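Local coordinates for assembly chaperone of ribosomal protein L4 (Acl4) (PDB 5TQB) that probably binds ribosomal protein L4 and chaperones it towards ribosome assembly, using a curved scaffold of TPR-like helical repeats, at residues G49-H52 and V53-D57; V153-M157 and T158-W162; L248-T251 and E252-A256; S76-E79 and E80-G83. All blocks are in the same frame, centred on the assembly; numbering follows the deposited sequence.

Contact 1: G49-H52 and V53-D57; sequences GQIH and VELGD
The imidazole of His52 has Asp57 OD1 at its edge, near the ring plane and 4.2 Å from CD2, while Leu55 CD1 approaches obliquely, 4.3 Å from the same carbon. Tyr64 of helix 58-71 meets the ring at about 40°, and ND1 bonds to Leu48 O one turn back. This is the C-terminal end of helix 41-54, in a predicted TPR unit, and it closes with a Schellman motif at Gly56. The last turns run on Val53 N to Gly49 O and Glu54 N to Gln50 O, the latter with an N-H...O angle of 162°. Gly56, with positive phi, then turns the chain out of the helix, so that Asp57 can start the next one by capping Ala60 N through OD2. Ile51 CG2 lies 4.2 Å from Leu55 CD1, both side chains facing helix 20-32. Val53 packs instead on Ala61 and Tyr65. Glu54 bends at chi2 (-110°) and hydrogen-bonds through both oxygens to polar side-chain atoms of the other protein chain, consistent with a part in binding the partner. The motif is completed by Gly56 N to Val53 O at 3.0 Å and a weak bond from Asp57 N to His52 O at 2.9 Å.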
ATOM      1  N   GLY B  49       4.558  18.371  11.442  1.00 61.45           N
ATOM      2  CA  GLY B  49       4.662  17.044  12.017  1.00 61.94           C
ATOM      3  C   GLY B  49       4.591  15.963  10.954  1.00 60.29           C
ATOM      4  O   GLY B  49       5.437  15.067  10.924  1.00 58.69           O
ATOM      5  N   GLN B  50       3.573  16.046  10.096  1.00 59.86           N
ATOM      6  CA  GLN B  50       3.408  15.117   8.976  1.00 61.26           C
ATOM      7  C   GLN B  50       4.656  15.095   8.103  1.00 62.19           C
ATOM      8  O   GLN B  50       5.109  14.035   7.678  1.00 68.02           O
ATOM      9  CB  GLN B  50       2.229  15.526   8.084  1.00 62.34           C
ATOM     10  CG  GLN B  50       0.873  15.575   8.761  1.00 68.31           C
ATOM     11  CD  GLN B  50      -0.188  16.260   7.905  1.00 70.37           C
ATOM     12  OE1 GLN B  50       0.097  16.743   6.813  1.00 74.53           O
ATOM     13  NE2 GLN B  50      -1.416  16.303   8.406  1.00 70.34           N
ATOM     14  N   ILE B  51       5.198  16.276   7.830  1.00 58.75           N
ATOM     15  CA  ILE B  51       6.322  16.404   6.912  1.00 60.78           C
ATOM     16  C   ILE B  51       7.548  15.691   7.452  1.00 61.86           C
ATOM     17  O   ILE B  51       8.226  14.969   6.725  1.00 59.52           O
ATOM     18  CB  ILE B  51       6.661  17.885   6.639  1.00 58.81           C
ATOM     19  CG1 ILE B  51       5.539  18.533   5.828  1.00 61.75           C
ATOM     20  CG2 ILE B  51       7.978  18.016   5.874  1.00 56.73           C
ATOM     21  CD1 ILE B  51       5.574  20.065   5.818  1.00 61.49           C
ATOM     22  N   HIS B  52       7.829  15.892   8.732  1.00 65.39           N
ATOM     23  CA  HIS B  52       9.008  15.299   9.334  1.00 66.83           C
ATOM     24  C   HIS B  52       8.829  13.803   9.589  1.00 68.37           C
ATOM     25  O   HIS B  52       9.809  13.072   9.717  1.00 68.25           O
ATOM     26  CB  HIS B  52       9.385  16.059  10.604  1.00 67.45           C
ATOM     27  CG  HIS B  52      10.022  17.385  10.326  1.00 74.22           C
ATOM     28  ND1 HIS B  52       9.295  18.498   9.961  1.00 73.92           N
ATOM     29  CD2 HIS B  52      11.321  17.765  10.325  1.00 76.35           C
ATOM     30  CE1 HIS B  52      10.118  19.512   9.767  1.00 75.10           C
ATOM     31  NE2 HIS B  52      11.353  19.095   9.981  1.00 76.23           N
ATOM     32  N   VAL B  53       7.581  13.346   9.643  1.00 67.80           N
ATOM     33  CA  VAL B  53       7.304  11.914   9.704  1.00 67.56           C
ATOM     34  C   VAL B  53       7.681  11.301   8.370  1.00 69.35           C
ATOM     35  O   VAL B  53       8.358  10.277   8.311  1.00 70.28           O
ATOM     36  CB  VAL B  53       5.810  11.630  10.004  1.00 64.31           C
ATOM     37  CG1 VAL B  53       5.341  10.316   9.369  1.00 65.90           C
ATOM     38  CG2 VAL B  53       5.565  11.611  11.500  1.00 60.02           C
ATOM     39  N   GLU B  54       7.235  11.939   7.296  1.00 70.46           N
ATOM     40  CA  GLU B  54       7.517  11.459   5.954  1.00 72.31           C
ATOM     41  C   GLU B  54       9.016  11.518   5.661  1.00 71.20           C
ATOM     42  O   GLU B  54       9.514  10.776   4.817  1.00 71.29           O
ATOM     43  CB  GLU B  54       6.739  12.281   4.926  1.00 75.27           C
ATOM     44  CG  GLU B  54       5.234  12.291   5.166  1.00 78.45           C
ATOM     45  CD  GLU B  54       4.458  11.509   4.121  1.00 82.00           C
ATOM     46  OE1 GLU B  54       3.437  10.882   4.477  1.00 85.63           O
ATOM     47  OE2 GLU B  54       4.864  11.529   2.940  1.00 81.33           O
ATOM     48  N   LEU B  55       9.729  12.395   6.367  1.00 70.52           N
ATOM     49  CA  LEU B  55      11.178  12.520   6.208  1.00 70.15           C
ATOM     50  C   LEU B  55      11.948  11.478   7.017  1.00 70.61           C
ATOM     51  O   LEU B  55      13.149  11.293   6.819  1.00 70.07           O
ATOM     52  CB  LEU B  55      11.646  13.911   6.637  1.00 69.64           C
ATOM     53  CG  LEU B  55      11.404  15.082   5.678  1.00 69.69           C
ATOM     54  CD1 LEU B  55      11.866  16.388   6.321  1.00 67.11           C
ATOM     55  CD2 LEU B  55      12.104  14.861   4.341  1.00 70.05           C
ATOM     56  N   GLY B  56      11.261  10.814   7.940  1.00 71.55           N
ATOM     57  CA  GLY B  56      11.898   9.842   8.807  1.00 73.63           C
ATOM     58  C   GLY B  56      12.537  10.469  10.034  1.00 76.13           C
ATOM     59  O   GLY B  56      13.212   9.782  10.801  1.00 79.65           O
ATOM     60  N   ASP B  57      12.336  11.773  10.219  1.00 75.54           N
ATOM     61  CA  ASP B  57      12.816  12.461  11.416  1.00 78.86           C
ATOM     62  C   ASP B  57      11.756  12.396  12.510  1.00 77.96           C
ATOM     63  O   ASP B  57      10.944  13.306  12.665  1.00 77.22           O
ATOM     64  CB  ASP B  57      13.171  13.918  11.113  1.00 82.66           C
ATOM     65  CG  ASP B  57      13.872  14.601  12.281  1.00 88.59           C
ATOM     66  OD1 ASP B  57      14.535  15.636  12.058  1.00 90.77           O
ATOM     67  OD2 ASP B  57      13.771  14.096  13.421  1.00 90.38           O
TER

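Contact 2: V153-M157 and T158-W162; sequences VEVYM and TDLSW
Leu160 folds back over the end of helix 131-156 and lays its CD1 on a face of the Tyr156 ring, a CH-pi contact 4.1 Å from the centroid and 27° off the normal. Its CB sits 3.7 Å from Tyr156 CD1, and its CG runs alongside Val155 CG1. This tight, apolar side faces His100 and Val103 of helix 100-125. Beneath it, Val155 O takes Leu160 N (2.9 Å, nearly straight at 177°) and Thr158 N (3.1 Å) from opposite faces of its carbonyl plane, stopping the helix. Thr158 OG1, set between its own N and carbonyl carbon (chi1 52°), reaches back to Glu154 O at 2.7 Å. A type I beta turn from Thr158 to Ser161 follows, its first carbonyl gripped by Ser161 N and OG. The looser side is the partly exposed indole of Trp162, which does not reach residues 153-157; it makes a cation-pi contact with a basic side chain of the other protein chain. Glu154 and Asp159 each pair with a basic side chain there and accept hydrogen bonds from its backbone. Apolar packing, backbone bonds and the threonine hydroxyl thus fix the helix end, while acids covered by the partner, and an indole, form a face suited to basic side chains.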
ATOM      1  N   VAL B 153      -6.015  -2.050  21.031  1.00 59.87           N
ATOM      2  CA  VAL B 153      -6.029  -3.504  21.149  1.00 62.17           C
ATOM      3  C   VAL B 153      -4.615  -4.067  21.045  1.00 63.47           C
ATOM      4  O   VAL B 153      -4.214  -4.914  21.848  1.00 66.24           O
ATOM      5  CB  VAL B 153      -6.926  -4.153  20.059  1.00 68.17           C
ATOM      6  CG1 VAL B 153      -6.703  -5.664  19.982  1.00 68.46           C
ATOM      7  CG2 VAL B 153      -8.399  -3.854  20.328  1.00 67.85           C
ATOM      8  N   GLU B 154      -3.861  -3.580  20.065  1.00 61.33           N
ATOM      9  CA  GLU B 154      -2.527  -4.099  19.778  1.00 61.03           C
ATOM     10  C   GLU B 154      -1.508  -3.711  20.856  1.00 63.03           C
ATOM     11  O   GLU B 154      -0.526  -4.427  21.073  1.00 63.46           O
ATOM     12  CB  GLU B 154      -2.068  -3.637  18.388  1.00 60.77           C
ATOM     13  CG  GLU B 154      -2.861  -4.279  17.243  1.00 63.29           C
ATOM     14  CD  GLU B 154      -2.821  -3.473  15.935  1.00 66.85           C
ATOM     15  OE1 GLU B 154      -1.974  -2.559  15.806  1.00 63.38           O
ATOM     16  OE2 GLU B 154      -3.647  -3.756  15.035  1.00 66.79           O
ATOM     17  N   VAL B 155      -1.736  -2.592  21.539  1.00 62.18           N
ATOM     18  CA  VAL B 155      -0.890  -2.227  22.676  1.00 61.51           C
ATOM     19  C   VAL B 155      -1.116  -3.216  23.823  1.00 62.71           C
ATOM     20  O   VAL B 155      -0.168  -3.621  24.503  1.00 59.01           O
ATOM     21  CB  VAL B 155      -1.168  -0.792  23.176  1.00 60.92           C
ATOM     22  CG1 VAL B 155      -0.277  -0.454  24.357  1.00 59.88           C
ATOM     23  CG2 VAL B 155      -0.945   0.220  22.062  1.00 61.60           C
ATOM     24  N   TYR B 156      -2.372  -3.606  24.032  1.00 62.81           N
ATOM     25  CA  TYR B 156      -2.709  -4.514  25.124  1.00 65.75           C
ATOM     26  C   TYR B 156      -2.282  -5.951  24.842  1.00 66.56           C
ATOM     27  O   TYR B 156      -2.260  -6.781  25.750  1.00 69.79           O
ATOM     28  CB  TYR B 156      -4.205  -4.454  25.449  1.00 68.51           C
ATOM     29  CG  TYR B 156      -4.553  -3.328  26.394  1.00 69.53           C
ATOM     30  CD1 TYR B 156      -4.197  -3.388  27.738  1.00 71.36           C
ATOM     31  CD2 TYR B 156      -5.222  -2.205  25.946  1.00 69.63           C
ATOM     32  CE1 TYR B 156      -4.503  -2.360  28.603  1.00 73.01           C
ATOM     33  CE2 TYR B 156      -5.535  -1.171  26.804  1.00 71.73           C
ATOM     34  CZ  TYR B 156      -5.173  -1.249  28.127  1.00 74.81           C
ATOM     35  OH  TYR B 156      -5.491  -0.211  28.974  1.00 76.88           O
HETATM   36  N   MSE B 157      -1.938  -6.237  23.588  1.00 64.75           N
HETATM   37  CA  MSE B 157      -1.447  -7.560  23.215  1.00 63.31           C
HETATM   38  C   MSE B 157       0.064  -7.537  23.009  1.00 61.24           C
HETATM   39  O   MSE B 157       0.654  -8.535  22.599  1.00 59.42           O
HETATM   40  CB  MSE B 157      -2.148  -8.057  21.956  1.00 65.25           C
HETATM   41  CG  MSE B 157      -3.648  -8.221  22.119  1.00 67.07           C
HETATM   42 SE   MSE B 157      -4.505  -8.898  20.511  1.00102.56          SE
HETATM   43  CE  MSE B 157      -3.824 -10.718  20.572  1.00 84.75           C
ATOM     44  N   THR B 158       0.676  -6.388  23.292  1.00 60.19           N
ATOM     45  CA  THR B 158       2.127  -6.268  23.320  1.00 61.41           C
ATOM     46  C   THR B 158       2.585  -5.586  24.614  1.00 65.60           C
ATOM     47  O   THR B 158       2.777  -6.257  25.632  1.00 64.66           O
ATOM     48  CB  THR B 158       2.674  -5.526  22.081  1.00 63.55           C
ATOM     49  OG1 THR B 158       1.994  -4.271  21.905  1.00 62.64           O
ATOM     50  CG2 THR B 158       2.502  -6.393  20.826  1.00 61.76           C
ATOM     51  N   ASP B 159       2.738  -4.262  24.576  1.00 65.90           N
ATOM     52  CA  ASP B 159       3.288  -3.499  25.704  1.00 66.79           C
ATOM     53  C   ASP B 159       2.610  -3.810  27.052  1.00 68.64           C
ATOM     54  O   ASP B 159       3.284  -3.977  28.071  1.00 65.96           O
ATOM     55  CB  ASP B 159       3.164  -1.996  25.438  1.00 69.18           C
ATOM     56  CG  ASP B 159       3.854  -1.553  24.148  1.00 70.44           C
ATOM     57  OD1 ASP B 159       3.822  -0.334  23.862  1.00 69.02           O
ATOM     58  OD2 ASP B 159       4.425  -2.405  23.426  1.00 69.67           O
ATOM     59  N   LEU B 160       1.282  -3.877  27.045  1.00 69.92           N
ATOM     60  CA  LEU B 160       0.504  -4.033  28.273  1.00 71.27           C
ATOM     61  C   LEU B 160      -0.136  -5.419  28.377  1.00 72.90           C
ATOM     62  O   LEU B 160      -1.147  -5.596  29.060  1.00 72.52           O
ATOM     63  CB  LEU B 160      -0.579  -2.950  28.357  1.00 69.09           C
ATOM     64  CG  LEU B 160      -0.098  -1.496  28.298  1.00 66.60           C
ATOM     65  CD1 LEU B 160      -1.281  -0.543  28.336  1.00 62.61           C
ATOM     66  CD2 LEU B 160       0.875  -1.186  29.431  1.00 69.21           C
ATOM     67  N   SER B 161       0.463  -6.399  27.708  1.00 72.65           N
ATOM     68  CA  SER B 161      -0.039  -7.773  27.742  1.00 72.64           C
ATOM     69  C   SER B 161       0.030  -8.414  29.133  1.00 74.95           C
ATOM     70  O   SER B 161      -0.583  -9.456  29.359  1.00 77.68           O
ATOM     71  CB  SER B 161       0.700  -8.644  26.716  1.00 69.20           C
ATOM     72  OG  SER B 161       2.099  -8.645  26.941  1.00 68.43           O
ATOM     73  N   TRP B 162       0.761  -7.795  30.059  1.00 77.39           N
ATOM     74  CA  TRP B 162       0.850  -8.303  31.432  1.00 81.01           C
ATOM     75  C   TRP B 162      -0.293  -7.798  32.306  1.00 85.19           C
ATOM     76  O   TRP B 162      -0.389  -8.163  33.475  1.00 89.46           O
ATOM     77  CB  TRP B 162       2.172  -7.897  32.083  1.00 81.93           C
ATOM     78  CG  TRP B 162       3.360  -8.616  31.554  1.00 83.30           C
ATOM     79  CD1 TRP B 162       3.861  -9.804  31.993  1.00 86.14           C
ATOM     80  CD2 TRP B 162       4.213  -8.188  30.487  1.00 85.00           C
ATOM     81  NE1 TRP B 162       4.974 -10.149  31.263  1.00 87.53           N
ATOM     82  CE2 TRP B 162       5.211  -9.173  30.331  1.00 86.30           C
ATOM     83  CE3 TRP B 162       4.230  -7.069  29.646  1.00 82.94           C
ATOM     84  CZ2 TRP B 162       6.215  -9.073  29.368  1.00 84.85           C
ATOM     85  CZ3 TRP B 162       5.226  -6.972  28.690  1.00 82.55           C
ATOM     86  CH2 TRP B 162       6.206  -7.969  28.560  1.00 83.26           C
TER

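Contact 3: L248-T251 and E252-A256; sequences LEVT and ERLIA. With EDO (1,2-ethanediol), chain F.
Leu254 packs back along its own helix onto Val250, one turn earlier. Its CB stands 3.6 Å from Val250 O, and CG comes closer still, at 3.3 Å from that oxygen, because CG lies anti to the carbonyl carbon (chi1 -74°) and leans back along the helix. At the tip, CD1 stays 3.6 Å from Val250 O and meets Val250 CG1 at 4.0 Å, the two side chains lying side by side and pointing the same way. Beyond this pair, Leu254 touches Phe228 and Arg231 of helix 228-240 and Val264 of helix 262-281. The backbone beneath is regular: Leu254 N bonds to Val250 O, Arg253 N to Glu249 O with an N-H...O angle of 167°, and Ile255 N to Thr251 O at 3.1 Å. Thr251 turns its hydroxyl to the preceding turn, where Ala247 O and Leu248 O are both within range of its proton, and Arg272 NH2 donates to Thr251 OG1. A 1,2-ethanediol, probably from the crystallisation liquor, lies beside the later turns. Its C1 rests 3.5 Å from Ile255 CG2, while its O1 makes a weak bond to Glu252 O. With Val250 turned to helix 228-240 and Thr251 to Trp302 of helix 291-313, helix 244-257 shows the layered, several-sided packing typical of helices in an alpha-helical repeat scaffold such as that of TPR proteins.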
ATOM      1  N   LEU B 248      -0.741 -16.244  -0.088  1.00 64.35           N
ATOM      2  CA  LEU B 248       0.011 -16.237  -1.342  1.00 64.68           C
ATOM      3  C   LEU B 248      -0.463 -15.124  -2.279  1.00 65.15           C
ATOM      4  O   LEU B 248       0.350 -14.418  -2.883  1.00 63.24           O
ATOM      5  CB  LEU B 248      -0.119 -17.587  -2.052  1.00 66.86           C
ATOM      6  CG  LEU B 248       1.081 -18.532  -1.968  1.00 69.50           C
ATOM      7  CD1 LEU B 248       1.301 -19.024  -0.548  1.00 71.58           C
ATOM      8  CD2 LEU B 248       0.898 -19.706  -2.917  1.00 71.26           C
ATOM      9  N   GLU B 249      -1.780 -14.978  -2.397  1.00 68.68           N
ATOM     10  CA  GLU B 249      -2.371 -13.943  -3.237  1.00 72.73           C
ATOM     11  C   GLU B 249      -2.069 -12.551  -2.688  1.00 69.64           C
ATOM     12  O   GLU B 249      -1.688 -11.649  -3.440  1.00 69.96           O
ATOM     13  CB  GLU B 249      -3.882 -14.155  -3.350  1.00 79.92           C
ATOM     14  CG  GLU B 249      -4.256 -15.453  -4.056  1.00 90.43           C
ATOM     15  CD  GLU B 249      -5.749 -15.738  -4.036  1.00100.39           C
ATOM     16  OE1 GLU B 249      -6.448 -15.227  -3.132  1.00103.97           O
ATOM     17  OE2 GLU B 249      -6.224 -16.476  -4.927  1.00103.84           O
ATOM     18  N   VAL B 250      -2.217 -12.384  -1.377  1.00 65.70           N
ATOM     19  CA  VAL B 250      -1.940 -11.101  -0.739  1.00 62.55           C
ATOM     20  C   VAL B 250      -0.463 -10.712  -0.880  1.00 64.53           C
ATOM     21  O   VAL B 250      -0.158  -9.551  -1.159  1.00 62.76           O
ATOM     22  CB  VAL B 250      -2.354 -11.099   0.750  1.00 60.20           C
ATOM     23  CG1 VAL B 250      -2.008  -9.767   1.417  1.00 58.54           C
ATOM     24  CG2 VAL B 250      -3.843 -11.372   0.884  1.00 59.72           C
ATOM     25  N   THR B 251       0.448 -11.668  -0.702  1.00 63.29           N
ATOM     26  CA  THR B 251       1.880 -11.369  -0.808  1.00 62.23           C
ATOM     27  C   THR B 251       2.302 -11.049  -2.244  1.00 61.74           C
ATOM     28  O   THR B 251       3.256 -10.300  -2.460  1.00 59.17           O
ATOM     29  CB  THR B 251       2.784 -12.516  -0.265  1.00 59.39           C
ATOM     30  OG1 THR B 251       2.452 -13.756  -0.900  1.00 62.61           O
ATOM     31  CG2 THR B 251       2.641 -12.653   1.239  1.00 55.22           C
ATOM     32  N   GLU B 252       1.601 -11.614  -3.221  1.00 65.30           N
ATOM     33  CA  GLU B 252       1.933 -11.357  -4.615  1.00 71.46           C
ATOM     34  C   GLU B 252       1.519  -9.939  -5.023  1.00 69.92           C
ATOM     35  O   GLU B 252       2.263  -9.255  -5.726  1.00 70.60           O
ATOM     36  CB  GLU B 252       1.296 -12.399  -5.533  1.00 80.46           C
ATOM     37  CG  GLU B 252       1.858 -12.353  -6.947  1.00 91.85           C
ATOM     38  CD  GLU B 252       1.617 -13.626  -7.739  1.00102.51           C
ATOM     39  OE1 GLU B 252       1.656 -14.726  -7.141  1.00105.55           O
ATOM     40  OE2 GLU B 252       1.397 -13.524  -8.967  1.00106.75           O
ATOM     41  N   ARG B 253       0.345  -9.501  -4.572  1.00 68.91           N
ATOM     42  CA  ARG B 253      -0.100  -8.124  -4.788  1.00 68.03           C
ATOM     43  C   ARG B 253       0.864  -7.145  -4.128  1.00 65.06           C
ATOM     44  O   ARG B 253       1.233  -6.132  -4.720  1.00 66.07           O
ATOM     45  CB  ARG B 253      -1.509  -7.920  -4.221  1.00 72.66           C
ATOM     46  CG  ARG B 253      -2.025  -6.466  -4.216  1.00 75.41           C
ATOM     47  CD  ARG B 253      -2.689  -6.081  -5.529  1.00 76.23           C
ATOM     48  NE  ARG B 253      -4.000  -6.708  -5.680  1.00 77.70           N
ATOM     49  CZ  ARG B 253      -5.126  -6.245  -5.144  1.00 78.26           C
ATOM     50  NH1 ARG B 253      -5.121  -5.139  -4.407  1.00 75.79           N
ATOM     51  NH2 ARG B 253      -6.268  -6.893  -5.341  1.00 81.28           N
ATOM     52  N   LEU B 254       1.264  -7.440  -2.898  1.00 58.31           N
ATOM     53  CA  LEU B 254       2.154  -6.547  -2.169  1.00 54.66           C
ATOM     54  C   LEU B 254       3.476  -6.339  -2.905  1.00 56.80           C
ATOM     55  O   LEU B 254       3.972  -5.217  -2.983  1.00 56.11           O
ATOM     56  CB  LEU B 254       2.396  -7.068  -0.752  1.00 51.42           C
ATOM     57  CG  LEU B 254       1.220  -6.907   0.218  1.00 51.11           C
ATOM     58  CD1 LEU B 254       1.450  -7.708   1.494  1.00 49.89           C
ATOM     59  CD2 LEU B 254       0.990  -5.440   0.560  1.00 50.33           C
ATOM     60  N   ILE B 255       4.037  -7.417  -3.453  1.00 57.74           N
ATOM     61  CA  ILE B 255       5.298  -7.346  -4.189  1.00 55.15           C
ATOM     62  C   ILE B 255       5.117  -6.618  -5.519  1.00 53.63           C
ATOM     63  O   ILE B 255       6.057  -6.025  -6.050  1.00 54.84           O
ATOM     64  CB  ILE B 255       5.878  -8.765  -4.433  1.00 64.88           C
ATOM     65  CG1 ILE B 255       6.413  -9.355  -3.129  1.00 65.14           C
ATOM     66  CG2 ILE B 255       7.004  -8.756  -5.462  1.00 65.98           C
ATOM     67  CD1 ILE B 255       7.595  -8.598  -2.517  1.00 65.31           C
ATOM     68  N   ALA B 256       3.906  -6.663  -6.055  1.00 54.16           N
ATOM     69  CA  ALA B 256       3.598  -5.914  -7.262  1.00 57.35           C
ATOM     70  C   ALA B 256       3.569  -4.396  -6.991  1.00 59.42           C
ATOM     71  O   ALA B 256       3.580  -3.600  -7.928  1.00 61.71           O
ATOM     72  CB  ALA B 256       2.281  -6.389  -7.850  1.00 57.57           C
TER
HETATM   73  C1  EDO F 402       4.924  -9.199  -8.284  1.00 94.21           C
HETATM   74  O1  EDO F 402       3.809 -10.014  -8.576  1.00 93.67           O
HETATM   75  C2  EDO F 402       5.299  -8.388  -9.505  1.00 95.33           C
HETATM   76  O2  EDO F 402       6.430  -7.590  -9.221  1.00 95.72           O

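Contact 4: S76-E79 and E80-G83; sequences SLPE and ELGG
Pro78 O is gripped by two amides of the single-turn helix 79-82. Gly82 N, 2.9 Å away, comes in nearly along the C=O axis with an almost straight N-H...O angle of 172°; Leu81 N, also 2.9 Å from Pro78 O, donates from above the carbonyl plane, 48° out of it. Pro78 stands at the N-cap position, and its carbonyl accepts the first amides of the turn. The next carbonyl serves the other end: Gly83 N bonds to Glu79 O at 3.0 Å, again from out of plane. Gly83 then takes positive phi and ends the turn. Side chains add only thin apolar contacts. The pyrrolidine ring of Pro78 meets Leu81 through CG and CD1, 4.3 Å apart. Leu77 CB lies against the backbone of Gly82, 4.1 Å from its CA, an approach that depends on glycine having no side chain on that face. Both glutamates carry their charges away from the turn. Glu79 runs extended beyond CG to a salt bridge with Lys141 of helix 131-156, while Glu80 bends at chi2 (-97°) and uses OE1 for a salt bridge to Lys5 and a hydrogen bond to His40. Leu81 is tied to Ala43 by a backbone bond, so the turn is joined to the start of helix 41-54. Three backbone bonds thus define a short turn with little core of its own, whose ties to its surroundings include the two salt bridges as well as the bond to Ala43; solvent would be expected to weaken the ion pairs in part.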
ATOM      1  N   SER B  76     -10.741  20.752  20.518  1.00 79.96           N
ATOM      2  CA  SER B  76     -12.049  21.330  20.227  1.00 83.80           C
ATOM      3  C   SER B  76     -12.043  22.254  19.000  1.00 82.45           C
ATOM      4  O   SER B  76     -13.096  22.542  18.426  1.00 81.62           O
ATOM      5  CB  SER B  76     -12.545  22.105  21.446  1.00 88.60           C
ATOM      6  OG  SER B  76     -11.612  23.108  21.809  1.00 92.43           O
ATOM      7  N   LEU B  77     -10.863  22.725  18.606  1.00 80.24           N
ATOM      8  CA  LEU B  77     -10.745  23.620  17.455  1.00 76.50           C
ATOM      9  C   LEU B  77     -11.116  22.915  16.152  1.00 76.07           C
ATOM     10  O   LEU B  77     -10.889  21.710  16.015  1.00 75.55           O
ATOM     11  CB  LEU B  77      -9.319  24.161  17.342  1.00 71.77           C
ATOM     12  CG  LEU B  77      -8.925  25.258  18.332  1.00 72.05           C
ATOM     13  CD1 LEU B  77      -7.422  25.482  18.302  1.00 71.05           C
ATOM     14  CD2 LEU B  77      -9.668  26.558  18.024  1.00 73.40           C
ATOM     15  N   PRO B  78     -11.683  23.667  15.187  1.00 75.18           N
ATOM     16  CA  PRO B  78     -11.951  23.097  13.859  1.00 73.86           C
ATOM     17  C   PRO B  78     -10.676  22.549  13.247  1.00 72.77           C
ATOM     18  O   PRO B  78      -9.627  23.176  13.410  1.00 69.88           O
ATOM     19  CB  PRO B  78     -12.442  24.302  13.044  1.00 74.56           C
ATOM     20  CG  PRO B  78     -12.901  25.294  14.044  1.00 75.21           C
ATOM     21  CD  PRO B  78     -12.048  25.093  15.258  1.00 74.46           C
ATOM     22  N   GLU B  79     -10.767  21.411  12.559  1.00 75.83           N
ATOM     23  CA  GLU B  79      -9.596  20.743  11.991  1.00 77.02           C
ATOM     24  C   GLU B  79      -8.755  21.700  11.162  1.00 75.14           C
ATOM     25  O   GLU B  79      -7.529  21.582  11.107  1.00 73.86           O
ATOM     26  CB  GLU B  79     -10.016  19.559  11.111  1.00 84.40           C
ATOM     27  CG  GLU B  79     -10.370  18.283  11.875  1.00 92.93           C
ATOM     28  CD  GLU B  79     -10.267  17.021  11.017  1.00 98.08           C
ATOM     29  OE1 GLU B  79     -10.239  17.131   9.771  1.00 98.83           O
ATOM     30  OE2 GLU B  79     -10.211  15.913  11.595  1.00 99.35           O
ATOM     31  N   GLU B  80      -9.425  22.650  10.522  1.00 76.56           N
ATOM     32  CA  GLU B  80      -8.772  23.583   9.613  1.00 76.80           C
ATOM     33  C   GLU B  80      -7.831  24.531  10.359  1.00 72.12           C
ATOM     34  O   GLU B  80      -6.807  24.955   9.816  1.00 71.90           O
ATOM     35  CB  GLU B  80      -9.836  24.375   8.843  1.00 83.82           C
ATOM     36  CG  GLU B  80      -9.305  25.164   7.656  1.00 88.95           C
ATOM     37  CD  GLU B  80      -9.031  26.617   7.989  1.00 91.73           C
ATOM     38  OE1 GLU B  80      -8.047  27.172   7.457  1.00 90.87           O
ATOM     39  OE2 GLU B  80      -9.802  27.206   8.774  1.00 96.09           O
ATOM     40  N   LEU B  81      -8.175  24.855  11.604  1.00 66.61           N
ATOM     41  CA  LEU B  81      -7.368  25.765  12.412  1.00 64.18           C
ATOM     42  C   LEU B  81      -6.385  25.030  13.322  1.00 66.41           C
ATOM     43  O   LEU B  81      -5.221  25.421  13.419  1.00 67.18           O
ATOM     44  CB  LEU B  81      -8.271  26.666  13.258  1.00 65.23           C
ATOM     45  CG  LEU B  81      -9.231  27.581  12.489  1.00 67.02           C
ATOM     46  CD1 LEU B  81     -10.063  28.419  13.449  1.00 67.78           C
ATOM     47  CD2 LEU B  81      -8.480  28.480  11.514  1.00 65.35           C
ATOM     48  N   GLY B  82      -6.858  23.970  13.981  1.00 66.06           N
ATOM     49  CA  GLY B  82      -6.098  23.298  15.024  1.00 68.28           C
ATOM     50  C   GLY B  82      -5.422  21.991  14.633  1.00 70.33           C
ATOM     51  O   GLY B  82      -4.670  21.420  15.428  1.00 70.93           O
ATOM     52  N   GLY B  83      -5.695  21.504  13.426  1.00 69.27           N
ATOM     53  CA  GLY B  83      -5.039  20.310  12.919  1.00 66.54           C
ATOM     54  C   GLY B  83      -5.869  19.040  13.001  1.00 63.66           C
ATOM     55  O   GLY B  83      -5.743  18.167  12.142  1.00 62.51           O
TER

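Overall arrangement
All four contacts are local, each within one helix, at its end, or in a single turn, yet they sit at very different depths. Contact 2 is buried in all its touching residues, contacts 1 and 3 are partly so, and contact 4 lies at the surface, its centre about 24 Å from the centre of the chain and across that centre from contact 3. Contact 3 is uninterrupted helix, whereas contacts 1 and 2 are helix endings, one closed by glycine and the other by a beta turn. Contacts 1, 2 and 3 adjoin the other protein chain, through polar, ionic and largely apolar or backbone contacts respectively; contact 4 pairs its acids within its own chain instead.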